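Long-range contacts in uncharacterized conserved protein BF1870 (PDB 3EWL), which is of unknown function but has a thioredoxin-like domain with a CxxC-type motif, consistent with a role in thiol-disulphide chemistry: residues F10-V15 and R65-Y70; L32-P37 and Y105-T110. All coordinates share one frame; numbering follows the deposited sequence.

Interaction 1 of 2, residues F10-V15 and R65-Y70; sequences FTYVTV and RVLAIY
Tyr12 lays one face of its ring over the CD1 methyl of Leu67. The methyl lies 4.0 Å from the ring centroid and 16° off the ring normal, a CH-pi contact. It is displaced toward the phenol end, and Tyr12 CZ is its nearest ring atom, 3.9 Å from Leu67 CD1. The other branch, Leu67 CD2, reaches Tyr12 CE2 at 4.1 Å. At the root of the Tyr12 side chain, Ile69 CD1 touches Tyr12 CB at 3.9 Å, and the two side chains meet nearly at right angles. Strand 11-13 pairs with strand 19-21 in a hairpin that packs on one face of the central mixed sheet of the thioredoxin-like fold. Strand 64-70 is an inner strand of that sheet. Phe10 and Ile69 run past each other in opposite directions. The Ile69 CD1 methyl sits at the Phe10 ring edge, in its plane, while Ile69 CG1 meets Phe10 CE1 obliquely at 3.8 Å. Phe10 CG lies between its own backbone N and carbonyl carbon (chi1 51°), and this turns the ring toward the sheet. A looser contact joins Phe10 CZ to Leu67 CD2 at 4.3 Å. Ile90 also packs against both Tyr12 and Leu67.

Interaction 2 of 2, residues L32-P37 and Y105-T110; sequences LFFYDP and YDIRAT
The end of a central strand of the thioredoxin-like fold meets the loop before strand 112-116 here. Thr110 directly precedes Pro111, the place of the cis-proline loop in thioredoxins, and its side chain touches Cys39 and Cys42 of the probable CxxC motif. Phe34 carries most of the contact. Ile107 and Tyr105 both approach the Phe34 ring from the same side, Ile107 over the face near its CB end and Tyr105 obliquely at its tip. Ile107 CD1 lies 3.7 Å from the Phe34 ring centroid and 26° off the normal. This is a CH-pi contact and a tight one, with Ile107 CD1 3.4 Å from Phe34 CG. Ile107 CG1 is anti to its carbonyl carbon (chi1 -67°), and CD1 extends from there over the ring. Inverse gamma turns centred on Asp106 and Ile107 shape the backbone at this point. The tip of Phe34, CZ, stands over one face of the Tyr105 ring, 3.6 Å from Tyr105 CG. The two ring planes are inclined at 43°, and the rings meet obliquely. Leu32 CD1 meets the far end of Tyr105, 3.6 Å from CE1 and close to the hydroxyl. That hydroxyl is hydrogen-bonded to the backbone O of Ala8. Farther along, Thr110 packs on the chain leaving strand 29-34. The contact buries Tyr35 O, which has no hydrogen-bond partner in the model. The Thr110 CG2 methyl rests on the Tyr35-Asp36 peptide, 3.8 Å from Tyr35 C, and Thr110 OG1 lies 3.8 Å from Asp36 CB.

From the N terminus the segments come in the order 10-15, 32-37, 65-70, 105-110, so the two contacts cross rather than nest. Interaction 1 closes a loop of 49 residues and brings the N-terminal hairpin onto the sheet. Interaction 2 starts inside that loop and closes 67 residues later. It joins the end of strand 29-34 to the loop before strand 112-116. The contacts meet where strands 29-34 and 64-70 run parallel. Probable hydrogen bonds join Ile69 N to Phe33 O at 2.8 Å and Phe33 N to Leu67 O at 2.9 Å. Ile69 also packs on Phe34, and Leu67 on Leu32, so the apolar side chains of the two contacts adjoin on the same face of the sheet.

Interaction 1 of 2, residues F10-V15 and R65-Y70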
loop_
_atom_site.group_PDB
_atom_site.type_symbol
_atom_site.label_atom_id
_atom_site.label_comp_id
_atom_site.label_asym_id
_atom_site.label_seq_id
_atom_site.Cartn_x
_atom_site.Cartn_y
_atom_site.Cartn_z
ATOM N N PHE A 10 -1.976 10.249 -5.967
ATOM C CA PHE A 10 -3.068 10.698 -5.086
ATOM C C PHE A 10 -2.475 11.235 -3.789
ATOM O O PHE A 10 -1.298 10.993 -3.478
ATOM C CB PHE A 10 -4.006 9.526 -4.738
ATOM C CG PHE A 10 -3.282 8.322 -4.233
ATOM C CD1 PHE A 10 -3.105 8.114 -2.861
ATOM C CD2 PHE A 10 -2.774 7.384 -5.125
ATOM C CE1 PHE A 10 -2.420 6.994 -2.397
ATOM C CE2 PHE A 10 -2.057 6.250 -4.658
ATOM C CZ PHE A 10 -1.899 6.066 -3.303
ATOM N N THR A 11 -3.305 11.919 -3.010
ATOM C CA THR A 11 -2.867 12.402 -1.713
ATOM C C THR A 11 -3.419 11.504 -0.607
ATOM O O THR A 11 -4.369 10.734 -0.834
ATOM C CB THR A 11 -3.330 13.845 -1.478
ATOM O OG1 THR A 11 -4.744 13.906 -1.667
ATOM C CG2 THR A 11 -2.644 14.796 -2.501
ATOM N N TYR A 12 -2.855 11.618 0.592
ATOM C CA TYR A 12 -3.335 10.850 1.734
ATOM C C TYR A 12 -2.939 11.576 2.994
ATOM O O TYR A 12 -2.050 12.442 2.968
ATOM C CB TYR A 12 -2.769 9.414 1.741
ATOM C CG TYR A 12 -1.276 9.361 1.821
ATOM C CD1 TYR A 12 -0.633 9.258 3.057
ATOM C CD2 TYR A 12 -0.482 9.416 0.659
ATOM C CE1 TYR A 12 0.766 9.240 3.148
ATOM C CE2 TYR A 12 0.934 9.408 0.735
ATOM C CZ TYR A 12 1.538 9.320 1.979
ATOM O OH TYR A 12 2.893 9.294 2.067
ATOM N N VAL A 13 -3.597 11.220 4.094
ATOM C CA VAL A 13 -3.203 11.687 5.415
ATOM C C VAL A 13 -2.905 10.487 6.289
ATOM O O VAL A 13 -3.463 9.389 6.085
ATOM C CB VAL A 13 -4.260 12.618 6.057
ATOM C CG1 VAL A 13 -5.564 11.856 6.363
ATOM C CG2 VAL A 13 -3.653 13.327 7.304
ATOM N N THR A 14 -1.959 10.671 7.204
ATOM C CA THR A 14 -1.718 9.676 8.229
ATOM C C THR A 14 -2.290 10.160 9.554
ATOM O O THR A 14 -2.675 11.333 9.728
ATOM C CB THR A 14 -0.229 9.359 8.416
ATOM O OG1 THR A 14 0.404 10.472 9.053
ATOM C CG2 THR A 14 0.428 9.104 7.092
ATOM N N VAL A 15 -2.319 9.238 10.498
ATOM C CA VAL A 15 -2.795 9.530 11.807
ATOM C C VAL A 15 -1.938 10.597 12.515
ATOM O O VAL A 15 -2.440 11.351 13.329
ATOM C CB VAL A 15 -2.891 8.206 12.577
ATOM C CG1 VAL A 15 -2.275 8.316 13.926
ATOM C CG2 VAL A 15 -4.344 7.718 12.571
ATOM N N ARG A 65 9.182 0.469 0.459
ATOM C CA ARG A 65 8.283 1.276 1.191
ATOM C C ARG A 65 6.898 0.638 1.095
ATOM O O ARG A 65 6.428 0.370 -0.011
ATOM C CB ARG A 65 8.221 2.581 0.422
ATOM C CG ARG A 65 9.137 3.577 0.901
ATOM C CD ARG A 65 8.449 4.345 1.981
ATOM N NE ARG A 65 9.434 5.272 2.493
ATOM C CZ ARG A 65 9.696 5.440 3.772
ATOM N NH1 ARG A 65 8.988 4.800 4.703
ATOM N NH2 ARG A 65 10.644 6.277 4.089
ATOM N N VAL A 66 6.237 0.393 2.221
ATOM C CA VAL A 66 4.835 0.021 2.154
ATOM C C VAL A 66 3.995 1.205 2.445
ATOM O O VAL A 66 4.123 1.863 3.537
ATOM C CB VAL A 66 4.446 -1.084 3.075
ATOM C CG1 VAL A 66 2.945 -1.414 2.868
ATOM C CG2 VAL A 66 5.337 -2.330 2.799
ATOM N N LEU A 67 3.139 1.497 1.462
ATOM C CA LEU A 67 2.140 2.509 1.613
ATOM C C LEU A 67 0.773 1.828 1.634
ATOM O O LEU A 67 0.234 1.425 0.601
ATOM C CB LEU A 67 2.252 3.542 0.481
ATOM C CG LEU A 67 1.212 4.656 0.474
ATOM C CD1 LEU A 67 1.192 5.435 1.813
ATOM C CD2 LEU A 67 1.458 5.563 -0.701
ATOM N N ALA A 68 0.228 1.699 2.832
ATOM C CA ALA A 68 -1.065 1.102 3.061
ATOM C C ALA A 68 -2.090 2.234 3.037
ATOM O O ALA A 68 -2.010 3.218 3.834
ATOM C CB ALA A 68 -1.048 0.353 4.439
ATOM N N ILE A 69 -3.053 2.094 2.138
ATOM C CA ILE A 69 -4.011 3.116 1.863
ATOM C C ILE A 69 -5.450 2.622 2.038
ATOM O O ILE A 69 -5.862 1.624 1.407
ATOM C CB ILE A 69 -3.834 3.640 0.389
ATOM C CG1 ILE A 69 -2.447 4.279 0.212
ATOM C CG2 ILE A 69 -4.921 4.660 0.032
ATOM C CD1 ILE A 69 -2.209 5.565 1.159
ATOM N N TYR A 70 -6.223 3.334 2.858
ATOM C CA TYR A 70 -7.678 3.082 2.966
ATOM C C TYR A 70 -8.377 4.069 2.033
ATOM O O TYR A 70 -8.141 5.255 2.128
ATOM C CB TYR A 70 -8.146 3.274 4.407
ATOM C CG TYR A 70 -9.655 3.167 4.590
ATOM C CD1 TYR A 70 -10.374 2.009 4.196
ATOM C CD2 TYR A 70 -10.357 4.211 5.179
ATOM C CE1 TYR A 70 -11.767 1.939 4.365
ATOM C CE2 TYR A 70 -11.732 4.151 5.366
ATOM C CZ TYR A 70 -12.432 3.023 4.985
ATOM O OH TYR A 70 -13.811 3.029 5.196
#

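Interaction 2 of 2, residues L32-P37 and Y105-T110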
loop_
_atom_site.group_PDB
_atom_site.type_symbol
_atom_site.label_atom_id
_atom_site.label_comp_id
_atom_site.label_asym_id
_atom_site.label_seq_id
_atom_site.Cartn_x
_atom_site.Cartn_y
_atom_site.Cartn_z
ATOM N N LEU A 32 2.002 -0.693 -2.883
ATOM C CA LEU A 32 0.734 -0.128 -2.450
ATOM C C LEU A 32 -0.165 -1.227 -1.903
ATOM O O LEU A 32 -0.317 -2.271 -2.527
ATOM C CB LEU A 32 0.004 0.561 -3.603
ATOM C CG LEU A 32 0.746 1.593 -4.420
ATOM C CD1 LEU A 32 -0.212 1.983 -5.555
ATOM C CD2 LEU A 32 1.210 2.822 -3.612
ATOM N N PHE A 33 -0.749 -0.980 -0.741
ATOM C CA PHE A 33 -1.585 -1.960 -0.067
ATOM C C PHE A 33 -2.955 -1.345 0.177
ATOM O O PHE A 33 -3.128 -0.570 1.133
ATOM C CB PHE A 33 -0.915 -2.403 1.261
ATOM C CG PHE A 33 -1.649 -3.530 1.992
ATOM C CD1 PHE A 33 -1.502 -4.853 1.592
ATOM C CD2 PHE A 33 -2.454 -3.266 3.104
ATOM C CE1 PHE A 33 -2.159 -5.899 2.277
ATOM C CE2 PHE A 33 -3.090 -4.311 3.809
ATOM C CZ PHE A 33 -2.953 -5.633 3.375
ATOM N N PHE A 34 -3.917 -1.630 -0.706
ATOM C CA PHE A 34 -5.251 -1.097 -0.533
ATOM C C PHE A 34 -6.020 -1.990 0.375
ATOM O O PHE A 34 -6.193 -3.167 0.085
ATOM C CB PHE A 34 -5.983 -0.834 -1.859
ATOM C CG PHE A 34 -5.242 0.130 -2.774
ATOM C CD1 PHE A 34 -5.263 1.508 -2.536
ATOM C CD2 PHE A 34 -4.452 -0.350 -3.825
ATOM C CE1 PHE A 34 -4.539 2.409 -3.375
ATOM C CE2 PHE A 34 -3.730 0.539 -4.660
ATOM C CZ PHE A 34 -3.798 1.928 -4.434
ATOM N N TYR A 35 -6.494 -1.435 1.484
ATOM C CA TYR A 35 -7.088 -2.271 2.511
ATOM C C TYR A 35 -8.363 -1.678 3.110
ATOM O O TYR A 35 -8.735 -0.516 2.844
ATOM C CB TYR A 35 -6.049 -2.545 3.615
ATOM C CG TYR A 35 -5.799 -1.349 4.549
ATOM C CD1 TYR A 35 -6.498 -1.229 5.748
ATOM C CD2 TYR A 35 -4.880 -0.334 4.214
ATOM C CE1 TYR A 35 -6.303 -0.148 6.606
ATOM C CE2 TYR A 35 -4.665 0.754 5.081
ATOM C CZ TYR A 35 -5.387 0.829 6.278
ATOM O OH TYR A 35 -5.191 1.860 7.170
ATOM N N ASP A 36 -9.009 -2.485 3.955
ATOM C CA ASP A 36 -10.078 -1.987 4.801
ATOM C C ASP A 36 -9.753 -2.297 6.290
ATOM O O ASP A 36 -9.222 -3.362 6.603
ATOM C CB ASP A 36 -11.416 -2.630 4.353
ATOM C CG ASP A 36 -12.594 -2.047 5.074
ATOM O OD1 ASP A 36 -13.241 -1.123 4.532
ATOM O OD2 ASP A 36 -12.832 -2.493 6.213
ATOM N N PRO A 37 -10.100 -1.383 7.215
ATOM C CA PRO A 37 -9.816 -1.651 8.616
ATOM C C PRO A 37 -10.567 -2.867 9.157
ATOM O O PRO A 37 -10.166 -3.416 10.195
ATOM C CB PRO A 37 -10.298 -0.377 9.338
ATOM C CG PRO A 37 -11.185 0.344 8.345
ATOM C CD PRO A 37 -10.696 -0.045 7.005
ATOM N N TYR A 105 -7.386 3.328 -9.139
ATOM C CA TYR A 105 -6.934 1.926 -9.139
ATOM C C TYR A 105 -8.165 1.079 -9.150
ATOM O O TYR A 105 -9.165 1.482 -8.609
ATOM C CB TYR A 105 -6.111 1.608 -7.910
ATOM C CG TYR A 105 -4.793 2.378 -7.915
ATOM C CD1 TYR A 105 -3.615 1.764 -8.335
ATOM C CD2 TYR A 105 -4.749 3.746 -7.502
ATOM C CE1 TYR A 105 -2.378 2.488 -8.352
ATOM C CE2 TYR A 105 -3.526 4.478 -7.505
ATOM C CZ TYR A 105 -2.346 3.842 -7.935
ATOM O OH TYR A 105 -1.143 4.552 -7.951
ATOM N N ASP A 106 -8.088 -0.085 -9.790
ATOM C CA ASP A 106 -9.213 -1.031 -9.811
ATOM C C ASP A 106 -9.129 -1.853 -8.524
ATOM O O ASP A 106 -8.442 -2.894 -8.451
ATOM C CB ASP A 106 -9.163 -1.928 -11.052
ATOM C CG ASP A 106 -10.388 -2.892 -11.149
ATOM O OD1 ASP A 106 -11.403 -2.691 -10.435
ATOM O OD2 ASP A 106 -10.313 -3.863 -11.937
ATOM N N ILE A 107 -9.765 -1.356 -7.479
ATOM C CA ILE A 107 -9.631 -2.049 -6.183
ATOM C C ILE A 107 -10.825 -3.022 -6.102
ATOM O O ILE A 107 -11.882 -2.696 -5.521
ATOM C CB ILE A 107 -9.478 -1.045 -4.991
ATOM C CG1 ILE A 107 -8.140 -0.296 -5.105
ATOM C CG2 ILE A 107 -9.599 -1.739 -3.613
ATOM C CD1 ILE A 107 -8.111 1.013 -4.369
ATOM N N ARG A 108 -10.644 -4.193 -6.727
ATOM C CA ARG A 108 -11.695 -5.213 -6.860
ATOM C C ARG A 108 -12.136 -5.770 -5.512
ATOM O O ARG A 108 -13.218 -6.309 -5.405
ATOM C CB ARG A 108 -11.210 -6.423 -7.662
ATOM C CG ARG A 108 -10.505 -6.137 -8.944
ATOM C CD ARG A 108 -10.301 -7.468 -9.690
ATOM N NE ARG A 108 -9.262 -8.382 -9.173
ATOM C CZ ARG A 108 -9.471 -9.618 -8.692
ATOM N NH1 ARG A 108 -8.435 -10.353 -8.292
ATOM N NH2 ARG A 108 -10.688 -10.137 -8.602
ATOM N N ALA A 109 -11.263 -5.675 -4.515
ATOM C CA ALA A 109 -11.380 -6.413 -3.253
ATOM C C ALA A 109 -10.330 -5.841 -2.304
ATOM O O ALA A 109 -9.439 -5.107 -2.748
ATOM C CB ALA A 109 -11.127 -7.902 -3.468
ATOM N N THR A 110 -10.443 -6.139 -1.004
ATOM C CA THR A 110 -9.375 -5.770 -0.067
ATOM C C THR A 110 -8.828 -7.044 0.472
ATOM O O THR A 110 -9.590 -7.879 0.924
ATOM C CB THR A 110 -9.836 -4.843 1.085
ATOM O OG1 THR A 110 -10.855 -5.488 1.855
ATOM C CG2 THR A 110 -10.377 -3.543 0.547
#